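Long-range contact in PHB depolymerase (Penicillium funiculosum, PDB 2D81), which hydrolyses the ester bonds of polyhydroxybutyrate, using a circularly permuted alpha/beta hydrolase fold: residues V30-A44 / I82-W96. Residues are numbered along the deposited sequence; the frame is centred on the assembly and turned at random.
Sequences VAYSDVFNVGFGVFA and IASVANLGQRKIYMW. With NAG (2-acetamido-2-deoxy-beta-D-glucopyranose), chain B.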
ATOM      1  N   VAL A  30      -7.968   3.840  -5.871  1.00  6.94           N
ATOM      2  CA  VAL A  30      -8.770   4.715  -6.719  1.00  6.56           C
ATOM      3  C   VAL A  30      -8.857   4.201  -8.157  1.00  6.45           C
ATOM      4  O   VAL A  30      -9.951   3.951  -8.670  1.00  6.84           O
ATOM      5  CB  VAL A  30      -8.198   6.156  -6.723  1.00  4.58           C
ATOM      6  CG1 VAL A  30      -8.933   7.018  -7.742  1.00  6.37           C
ATOM      7  CG2 VAL A  30      -8.318   6.760  -5.326  1.00  6.06           C
ATOM      8  N   ALA A  31      -7.707   4.044  -8.806  1.00  6.82           N
ATOM      9  CA  ALA A  31      -7.681   3.686 -10.224  1.00  6.38           C
ATOM     10  C   ALA A  31      -8.273   2.301 -10.457  1.00  7.08           C
ATOM     11  O   ALA A  31      -8.941   2.062 -11.468  1.00  6.71           O
ATOM     12  CB  ALA A  31      -6.251   3.745 -10.759  1.00  7.89           C
ATOM     13  N   TYR A  32      -8.029   1.394  -9.514  1.00  6.67           N
ATOM     14  CA  TYR A  32      -8.590   0.051  -9.582  1.00  7.01           C
ATOM     15  C   TYR A  32      -9.531  -0.232  -8.411  1.00  8.13           C
ATOM     16  O   TYR A  32      -9.472  -1.297  -7.802  1.00  7.73           O
ATOM     17  CB  TYR A  32      -7.473  -1.001  -9.602  1.00  6.55           C
ATOM     18  CG  TYR A  32      -6.650  -1.027 -10.872  1.00  5.51           C
ATOM     19  CD1 TYR A  32      -5.561  -0.174 -11.041  1.00  5.78           C
ATOM     20  CD2 TYR A  32      -6.951  -1.921 -11.900  1.00  9.46           C
ATOM     21  CE1 TYR A  32      -4.786  -0.213 -12.199  1.00  5.68           C
ATOM     22  CE2 TYR A  32      -6.183  -1.967 -13.067  1.00  6.86           C
ATOM     23  CZ  TYR A  32      -5.106  -1.112 -13.206  1.00  7.97           C
ATOM     24  OH  TYR A  32      -4.351  -1.147 -14.350  1.00  7.69           O
ATOM     25  N   SER A  33     -10.406   0.720  -8.103  1.00  8.34           N
ATOM     26  CA  SER A  33     -11.343   0.546  -7.002  1.00  8.42           C
ATOM     27  C   SER A  33     -12.221  -0.689  -7.202  1.00  8.60           C
ATOM     28  O   SER A  33     -12.747  -1.240  -6.237  1.00  9.35           O
ATOM     29  CB  SER A  33     -12.216   1.796  -6.840  1.00  7.78           C
ATOM     30  OG  SER A  33     -12.969   2.070  -8.009  1.00  7.73           O
ATOM     31  N   ASP A  34     -12.364  -1.128  -8.449  1.00  8.10           N
ATOM     32  CA  ASP A  34     -13.140  -2.325  -8.753  1.00  9.57           C
ATOM     33  C   ASP A  34     -12.415  -3.604  -8.335  1.00  8.95           C
ATOM     34  O   ASP A  34     -13.048  -4.596  -7.969  1.00 10.64           O
ATOM     35  CB  ASP A  34     -13.464  -2.380 -10.253  1.00 10.33           C
ATOM     36  CG  ASP A  34     -12.217  -2.414 -11.120  1.00 12.99           C
ATOM     37  OD1 ASP A  34     -11.344  -1.542 -10.940  1.00 10.34           O
ATOM     38  OD2 ASP A  34     -12.106  -3.310 -11.985  1.00 16.68           O
ATOM     39  N   VAL A  35     -11.088  -3.575  -8.390  1.00  8.61           N
ATOM     40  CA  VAL A  35     -10.271  -4.722  -8.006  1.00  8.37           C
ATOM     41  C   VAL A  35     -10.109  -4.759  -6.491  1.00  9.22           C
ATOM     42  O   VAL A  35     -10.261  -5.809  -5.863  1.00  8.09           O
ATOM     43  CB  VAL A  35      -8.870  -4.648  -8.655  1.00  7.92           C
ATOM     44  CG1 VAL A  35      -7.995  -5.794  -8.158  1.00  9.21           C
ATOM     45  CG2 VAL A  35      -9.000  -4.707 -10.170  1.00 10.44           C
ATOM     46  N   PHE A  36      -9.801  -3.605  -5.908  1.00  7.28           N
ATOM     47  CA  PHE A  36      -9.654  -3.507  -4.461  1.00  7.70           C
ATOM     48  C   PHE A  36     -10.983  -3.098  -3.839  1.00  8.48           C
ATOM     49  O   PHE A  36     -11.158  -1.978  -3.358  1.00  8.48           O
ATOM     50  CB  PHE A  36      -8.529  -2.520  -4.132  1.00  7.90           C
ATOM     51  CG  PHE A  36      -7.209  -2.920  -4.732  1.00  7.55           C
ATOM     52  CD1 PHE A  36      -6.846  -2.489  -6.006  1.00  6.31           C
ATOM     53  CD2 PHE A  36      -6.375  -3.816  -4.066  1.00  7.21           C
ATOM     54  CE1 PHE A  36      -5.677  -2.949  -6.615  1.00  7.16           C
ATOM     55  CE2 PHE A  36      -5.202  -4.284  -4.665  1.00  7.11           C
ATOM     56  CZ  PHE A  36      -4.854  -3.851  -5.944  1.00  7.35           C
ATOM     57  N   ASN A  37     -11.920  -4.039  -3.855  1.00  9.08           N
ATOM     58  CA  ASN A  37     -13.326  -3.721  -3.654  1.00 11.35           C
ATOM     59  C   ASN A  37     -13.787  -3.675  -2.204  1.00  9.85           C
ATOM     60  O   ASN A  37     -14.893  -3.215  -1.924  1.00 10.12           O
ATOM     61  CB  ASN A  37     -14.197  -4.700  -4.446  1.00 15.52           C
ATOM     62  CG  ASN A  37     -13.635  -6.101  -4.455  1.00 18.08           C
ATOM     63  OD1 ASN A  37     -13.322  -6.664  -3.408  1.00 21.68           O
ATOM     64  ND2 ASN A  37     -13.502  -6.678  -5.647  1.00 19.22           N
ATOM     65  N   VAL A  38     -12.953  -4.137  -1.277  1.00  8.82           N
ATOM     66  CA  VAL A  38     -13.283  -3.984   0.135  1.00  8.41           C
ATOM     67  C   VAL A  38     -12.842  -2.603   0.619  1.00  8.77           C
ATOM     68  O   VAL A  38     -13.567  -1.924   1.346  1.00  9.29           O
ATOM     69  CB  VAL A  38     -12.601  -5.063   1.005  1.00  9.84           C
ATOM     70  CG1 VAL A  38     -13.059  -4.926   2.447  1.00  9.09           C
ATOM     71  CG2 VAL A  38     -12.942  -6.445   0.480  1.00  9.14           C
ATOM     72  N   GLY A  39     -11.652  -2.186   0.203  1.00  8.16           N
ATOM     73  CA  GLY A  39     -11.161  -0.875   0.581  1.00  7.15           C
ATOM     74  C   GLY A  39      -9.647  -0.833   0.592  1.00  7.66           C
ATOM     75  O   GLY A  39      -8.996  -1.720   0.043  1.00  7.18           O
ATOM     76  N   PHE A  40      -9.085   0.200   1.210  1.00  6.53           N
ATOM     77  CA  PHE A  40      -7.637   0.332   1.289  1.00  6.24           C
ATOM     78  C   PHE A  40      -7.172   1.139   2.495  1.00  7.37           C
ATOM     79  O   PHE A  40      -7.970   1.813   3.151  1.00  6.35           O
ATOM     80  CB  PHE A  40      -7.083   0.961   0.002  1.00  8.27           C
ATOM     81  CG  PHE A  40      -7.712   2.281  -0.357  1.00  8.30           C
ATOM     82  CD1 PHE A  40      -8.935   2.332  -1.022  1.00  8.50           C
ATOM     83  CD2 PHE A  40      -7.069   3.477  -0.045  1.00  9.49           C
ATOM     84  CE1 PHE A  40      -9.507   3.555  -1.374  1.00  9.15           C
ATOM     85  CE2 PHE A  40      -7.632   4.704  -0.392  1.00  9.56           C
ATOM     86  CZ  PHE A  40      -8.851   4.743  -1.058  1.00 10.26           C
ATOM     87  N   GLY A  41      -5.876   1.049   2.782  1.00  6.25           N
ATOM     88  CA  GLY A  41      -5.297   1.767   3.905  1.00  6.10           C
ATOM     89  C   GLY A  41      -4.043   2.517   3.492  1.00  6.22           C
ATOM     90  O   GLY A  41      -3.266   2.042   2.660  1.00  7.56           O
ATOM     91  N   VAL A  42      -3.841   3.693   4.072  1.00  5.55           N
ATOM     92  CA  VAL A  42      -2.680   4.510   3.746  1.00  4.83           C
ATOM     93  C   VAL A  42      -1.970   4.954   5.022  1.00  5.71           C
ATOM     94  O   VAL A  42      -2.563   5.635   5.861  1.00  6.24           O
ATOM     95  CB  VAL A  42      -3.092   5.766   2.938  1.00  5.24           C
ATOM     96  CG1 VAL A  42      -1.859   6.607   2.607  1.00  5.15           C
ATOM     97  CG2 VAL A  42      -3.811   5.348   1.663  1.00  6.33           C
ATOM     98  N   PHE A  43      -0.709   4.554   5.168  1.00  5.73           N
ATOM     99  CA  PHE A  43       0.129   5.013   6.272  1.00  5.06           C
ATOM    100  C   PHE A  43       1.094   6.087   5.773  1.00  5.97           C
ATOM    101  O   PHE A  43       2.008   5.792   5.002  1.00  6.10           O
ATOM    102  CB  PHE A  43       0.960   3.863   6.863  1.00  5.32           C
ATOM    103  CG  PHE A  43       0.142   2.742   7.453  1.00  6.04           C
ATOM    104  CD1 PHE A  43      -0.314   1.697   6.653  1.00  7.84           C
ATOM    105  CD2 PHE A  43      -0.134   2.710   8.817  1.00  6.21           C
ATOM    106  CE1 PHE A  43      -1.032   0.635   7.204  1.00  7.25           C
ATOM    107  CE2 PHE A  43      -0.854   1.652   9.381  1.00  6.41           C
ATOM    108  CZ  PHE A  43      -1.300   0.614   8.572  1.00  6.22           C
ATOM    109  N   ALA A  44       0.884   7.324   6.213  1.00  6.89           N
ATOM    110  CA  ALA A  44       1.817   8.412   5.931  1.00  7.36           C
ATOM    111  C   ALA A  44       2.071   8.547   4.433  1.00  8.25           C
ATOM    112  O   ALA A  44       3.218   8.638   3.991  1.00  8.96           O
ATOM    113  CB  ALA A  44       3.137   8.174   6.673  1.00  6.89           C
ATOM    114  N   ILE A  82      -9.709   5.826 -14.770  1.00 10.03           N
ATOM    115  CA  ILE A  82      -9.820   5.112 -13.502  1.00  9.35           C
ATOM    116  C   ILE A  82     -11.211   4.504 -13.382  1.00 10.73           C
ATOM    117  O   ILE A  82     -12.131   4.896 -14.101  1.00 10.61           O
ATOM    118  CB  ILE A  82      -9.583   6.044 -12.286  1.00  7.12           C
ATOM    119  CG1 ILE A  82     -10.639   7.151 -12.253  1.00  7.83           C
ATOM    120  CG2 ILE A  82      -8.179   6.638 -12.348  1.00  7.98           C
ATOM    121  CD1 ILE A  82     -10.538   8.053 -11.035  1.00  7.54           C
ATOM    122  N   ALA A  83     -11.363   3.541 -12.477  1.00  9.55           N
ATOM    123  CA  ALA A  83     -12.673   2.955 -12.220  1.00  9.33           C
ATOM    124  C   ALA A  83     -13.608   4.032 -11.676  1.00  9.26           C
ATOM    125  O   ALA A  83     -13.156   5.015 -11.091  1.00  9.50           O
ATOM    126  CB  ALA A  83     -12.547   1.809 -11.220  1.00 10.12           C
ATOM    127  N   SER A  84     -14.909   3.845 -11.871  1.00  9.63           N
ATOM    128  CA  SER A  84     -15.892   4.826 -11.419  1.00 10.25           C
ATOM    129  C   SER A  84     -15.673   5.207  -9.958  1.00 10.20           C
ATOM    130  O   SER A  84     -15.567   4.341  -9.090  1.00  9.56           O
ATOM    131  CB  SER A  84     -17.308   4.273 -11.586  1.00 11.84           C
ATOM    132  OG  SER A  84     -18.262   5.167 -11.038  1.00 13.08           O
ATOM    133  N   VAL A  85     -15.599   6.508  -9.690  1.00  9.59           N
ATOM    134  CA  VAL A  85     -15.401   6.980  -8.327  1.00  9.58           C
ATOM    135  C   VAL A  85     -16.616   6.710  -7.445  1.00  9.52           C
ATOM    136  O   VAL A  85     -16.540   6.826  -6.222  1.00  8.27           O
ATOM    137  CB  VAL A  85     -15.074   8.489  -8.293  1.00  9.23           C
ATOM    138  CG1 VAL A  85     -13.744   8.741  -8.984  1.00 10.66           C
ATOM    139  CG2 VAL A  85     -16.181   9.286  -8.961  1.00  8.74           C
ATOM    140  N   ALA A  86     -17.732   6.341  -8.065  1.00  9.12           N
ATOM    141  CA  ALA A  86     -18.903   5.898  -7.311  1.00 10.27           C
ATOM    142  C   ALA A  86     -18.545   4.720  -6.407  1.00  9.74           C
ATOM    143  O   ALA A  86     -19.114   4.556  -5.325  1.00  8.20           O
ATOM    144  CB  ALA A  86     -20.025   5.505  -8.270  1.00 12.67           C
ATOM    145  N   ASN A  87     -17.597   3.897  -6.848  1.00  8.79           N
ATOM    146  CA  ASN A  87     -17.158   2.766  -6.038  1.00  9.85           C
ATOM    147  C   ASN A  87     -16.642   3.221  -4.679  1.00  9.47           C
ATOM    148  O   ASN A  87     -16.834   2.536  -3.673  1.00  9.43           O
ATOM    149  CB  ASN A  87     -16.055   1.975  -6.746  1.00  8.95           C
ATOM    150  CG  ASN A  87     -16.530   1.320  -8.023  1.00 10.34           C
ATOM    151  OD1 ASN A  87     -17.724   1.081  -8.206  1.00 12.13           O
ATOM    152  ND2 ASN A  87     -15.592   1.009  -8.912  1.00 10.05           N
ATOM    153  N   LEU A  88     -15.981   4.374  -4.647  1.00  8.73           N
ATOM    154  CA  LEU A  88     -15.354   4.836  -3.415  1.00  9.10           C
ATOM    155  C   LEU A  88     -16.385   5.107  -2.324  1.00  8.97           C
ATOM    156  O   LEU A  88     -16.042   5.204  -1.147  1.00  9.06           O
ATOM    157  CB  LEU A  88     -14.529   6.097  -3.681  1.00  9.68           C
ATOM    158  CG  LEU A  88     -13.346   5.899  -4.629  1.00 10.40           C
ATOM    159  CD1 LEU A  88     -12.695   7.245  -4.916  1.00  7.93           C
ATOM    160  CD2 LEU A  88     -12.341   4.926  -4.012  1.00  9.68           C
ATOM    161  N   GLY A  89     -17.649   5.217  -2.723  1.00  8.75           N
ATOM    162  CA  GLY A  89     -18.708   5.451  -1.761  1.00 10.44           C
ATOM    163  C   GLY A  89     -19.062   4.209  -0.967  1.00 11.00           C
ATOM    164  O   GLY A  89     -19.803   4.286   0.016  1.00 11.68           O
ATOM    165  N   GLN A  90     -18.534   3.063  -1.393  1.00 11.42           N
ATOM    166  CA  GLN A  90     -18.762   1.798  -0.698  1.00 13.36           C
ATOM    167  C   GLN A  90     -17.450   1.074  -0.427  1.00 12.89           C
ATOM    168  O   GLN A  90     -17.319  -0.121  -0.699  1.00 14.82           O
ATOM    169  CB  GLN A  90     -19.676   0.889  -1.521  1.00 16.59           C
ATOM    170  CG  GLN A  90     -21.085   1.419  -1.704  1.00 23.16           C
ATOM    171  CD  GLN A  90     -22.001   0.405  -2.358  1.00 27.47           C
ATOM    172  OE1 GLN A  90     -21.705  -0.111  -3.437  1.00 29.32           O
ATOM    173  NE2 GLN A  90     -23.122   0.116  -1.706  1.00 28.80           N
ATOM    174  N   ARG A  91     -16.480   1.810   0.101  1.00 10.71           N
ATOM    175  CA  ARG A  91     -15.185   1.239   0.446  1.00  9.21           C
ATOM    176  C   ARG A  91     -14.824   1.604   1.878  1.00  8.75           C
ATOM    177  O   ARG A  91     -15.123   2.705   2.343  1.00  8.95           O
ATOM    178  CB  ARG A  91     -14.107   1.773  -0.502  1.00  8.80           C
ATOM    179  CG  ARG A  91     -14.305   1.370  -1.958  1.00  7.96           C
ATOM    180  CD  ARG A  91     -13.961  -0.095  -2.182  1.00  7.95           C
ATOM    181  NE  ARG A  91     -14.202  -0.514  -3.560  1.00  8.70           N
ATOM    182  CZ  ARG A  91     -15.392  -0.852  -4.047  1.00  8.26           C
ATOM    183  NH1 ARG A  91     -15.509  -1.214  -5.318  1.00  9.51           N
ATOM    184  NH2 ARG A  91     -16.462  -0.842  -3.265  1.00  9.20           N
ATOM    185  N   LYS A  92     -14.186   0.670   2.576  1.00  8.96           N
ATOM    186  CA  LYS A  92     -13.606   0.961   3.880  1.00  9.79           C
ATOM    187  C   LYS A  92     -12.234   1.577   3.654  1.00  9.43           C
ATOM    188  O   LYS A  92     -11.386   0.991   2.980  1.00 10.14           O
ATOM    189  CB  LYS A  92     -13.472  -0.321   4.707  1.00 10.44           C
ATOM    190  CG  LYS A  92     -14.783  -1.062   4.931  1.00 13.88           C
ATOM    191  CD  LYS A  92     -15.785  -0.203   5.680  1.00 18.18           C
ATOM    192  CE  LYS A  92     -15.355   0.027   7.119  1.00 19.30           C
ATOM    193  NZ  LYS A  92     -15.411  -1.235   7.905  1.00 23.63           N
ATOM    194  N   ILE A  93     -12.018   2.765   4.211  1.00  7.47           N
ATOM    195  CA  ILE A  93     -10.760   3.471   4.013  1.00  7.64           C
ATOM    196  C   ILE A  93     -10.125   3.796   5.353  1.00  6.76           C
ATOM    197  O   ILE A  93     -10.732   4.454   6.201  1.00  6.15           O
ATOM    198  CB  ILE A  93     -10.975   4.777   3.214  1.00  7.25           C
ATOM    199  CG1 ILE A  93     -11.586   4.451   1.850  1.00  8.48           C
ATOM    200  CG2 ILE A  93      -9.645   5.508   3.032  1.00  8.50           C
ATOM    201  CD1 ILE A  93     -11.923   5.669   1.015  1.00  9.71           C
ATOM    202  N   TYR A  94      -8.903   3.306   5.537  1.00  5.12           N
ATOM    203  CA  TYR A  94      -8.136   3.530   6.754  1.00  5.44           C
ATOM    204  C   TYR A  94      -6.968   4.460   6.448  1.00  4.83           C
ATOM    205  O   TYR A  94      -6.270   4.278   5.455  1.00  6.37           O
ATOM    206  CB  TYR A  94      -7.601   2.199   7.291  1.00  5.40           C
ATOM    207  CG  TYR A  94      -6.628   2.355   8.440  1.00  5.62           C
ATOM    208  CD1 TYR A  94      -7.079   2.472   9.753  1.00  6.54           C
ATOM    209  CD2 TYR A  94      -5.255   2.416   8.206  1.00  6.79           C
ATOM    210  CE1 TYR A  94      -6.185   2.647  10.805  1.00  7.46           C
ATOM    211  CE2 TYR A  94      -4.353   2.594   9.249  1.00  8.32           C
ATOM    212  CZ  TYR A  94      -4.825   2.708  10.545  1.00  6.41           C
ATOM    213  OH  TYR A  94      -3.938   2.892  11.576  1.00  7.02           O
ATOM    214  N   MET A  95      -6.765   5.458   7.301  1.00  4.40           N
ATOM    215  CA  MET A  95      -5.668   6.406   7.131  1.00  5.43           C
ATOM    216  C   MET A  95      -4.951   6.647   8.453  1.00  5.68           C
ATOM    217  O   MET A  95      -5.589   6.745   9.501  1.00  7.35           O
ATOM    218  CB  MET A  95      -6.196   7.731   6.575  1.00  5.60           C
ATOM    219  CG  MET A  95      -6.640   7.641   5.126  1.00  5.36           C
ATOM    220  SD  MET A  95      -7.423   9.151   4.545  1.00  7.27           S
ATOM    221  CE  MET A  95      -9.097   8.868   5.117  1.00  4.84           C
ATOM    222  N   TRP A  96      -3.624   6.732   8.400  1.00  5.61           N
ATOM    223  CA  TRP A  96      -2.812   6.910   9.601  1.00  5.36           C
ATOM    224  C   TRP A  96      -1.678   7.890   9.358  1.00  4.83           C
ATOM    225  O   TRP A  96      -1.069   7.900   8.291  1.00  5.06           O
ATOM    226  CB  TRP A  96      -2.209   5.574  10.052  1.00  5.56           C
ATOM    227  CG  TRP A  96      -1.302   5.701  11.252  1.00  5.84           C
ATOM    228  CD1 TRP A  96      -1.674   5.692  12.568  1.00  5.45           C
ATOM    229  CD2 TRP A  96       0.121   5.893  11.241  1.00  5.26           C
ATOM    230  NE1 TRP A  96      -0.576   5.869  13.374  1.00  6.58           N
ATOM    231  CE2 TRP A  96       0.540   5.994  12.588  1.00  6.41           C
ATOM    232  CE3 TRP A  96       1.084   5.991  10.224  1.00  5.53           C
ATOM    233  CZ2 TRP A  96       1.881   6.185  12.946  1.00  6.67           C
ATOM    234  CZ3 TRP A  96       2.420   6.183  10.582  1.00  7.19           C
ATOM    235  CH2 TRP A  96       2.804   6.277  11.933  1.00  5.93           C
TER
HETATM  236  C1  NAG B 401     -19.646   0.544   4.686  1.00 12.69           C
HETATM  237  C2  NAG B 401     -20.661   0.537   3.530  1.00 11.60           C
HETATM  238  C3  NAG B 401     -21.392  -0.818   3.423  1.00 12.24           C
HETATM  239  C4  NAG B 401     -20.443  -2.017   3.568  1.00 14.73           C
HETATM  240  C5  NAG B 401     -19.527  -1.824   4.772  1.00 16.71           C
HETATM  241  C6  NAG B 401     -18.519  -2.942   4.954  1.00 19.06           C
HETATM  242  C7  NAG B 401     -22.054   2.380   2.796  1.00 10.05           C
HETATM  243  C8  NAG B 401     -23.409   3.045   2.981  1.00 12.59           C
HETATM  244  N2  NAG B 401     -21.636   1.584   3.777  1.00 10.07           N
HETATM  245  O3  NAG B 401     -22.043  -0.903   2.164  1.00 13.43           O
HETATM  246  O4  NAG B 401     -21.206  -3.200   3.745  1.00 13.98           O
HETATM  247  O5  NAG B 401     -18.789  -0.599   4.619  1.00 14.41           O
HETATM  248  O6  NAG B 401     -18.159  -3.082   6.321  1.00 23.62           O
HETATM  249  O7  NAG B 401     -21.402   2.592   1.773  1.00  9.17           O
HETATM  250  O   HOH W   1     -12.525   4.687  -8.326  1.00  8.24           O
HETATM  251  O   HOH W   2     -16.416  -2.317   1.747  1.00 19.00           O
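Strands 39-43 and 92-96 are neighbours in the central, mainly parallel sheet of the alpha/beta hydrolase fold, their axes 5° apart. Six backbone hydrogen bonds join them, the first from Lys92 N to Val38 O and the last from Ala44 N to Trp96 O. The bare CA of Gly39 comes within 3.0 Å of Lys92 O, a CA-H...O contact. On the face carrying Phe40 and Ile93, the two side chains run side by side: Ile93 CG1 sits over the Phe40 ring, 4.3 Å from its centroid, while Leu88 CD2 meets the ring's edge. The other face holds an aromatic cluster, covered by helix 164-173. Phe43 CE2 approaches the edge of Tyr94 at CE2 (3.6 Å), with the ring planes at 56°, and Phe43 CD2 packs on Trp96 CB at 3.7 Å; the polar ends of Tyr94 and Trp96 bond to Tyr162 and Thr130.

Before the strands, Arg91 ties together the two loops leading into them. Its chain bends at chi2 (-74°), bringing the guanidinium side-on to Ser33 O, which accepts from NE and, at 2.9 Å, from NH1. Both nitrogens come from the same face of that carbonyl's plane, while the oxygen lies in the guanidinium plane; NH2 bonds back to Gln90 O, so all three nitrogens are engaged. The hydroxyl of Ser33 is gripped separately: Asn87 ND2 donates to OG over 3.0 Å, with OG in the amide plane, and a water 2.7 Å from Ser33 OG lies within bonding distance of Val30 O and Ala83 O as well.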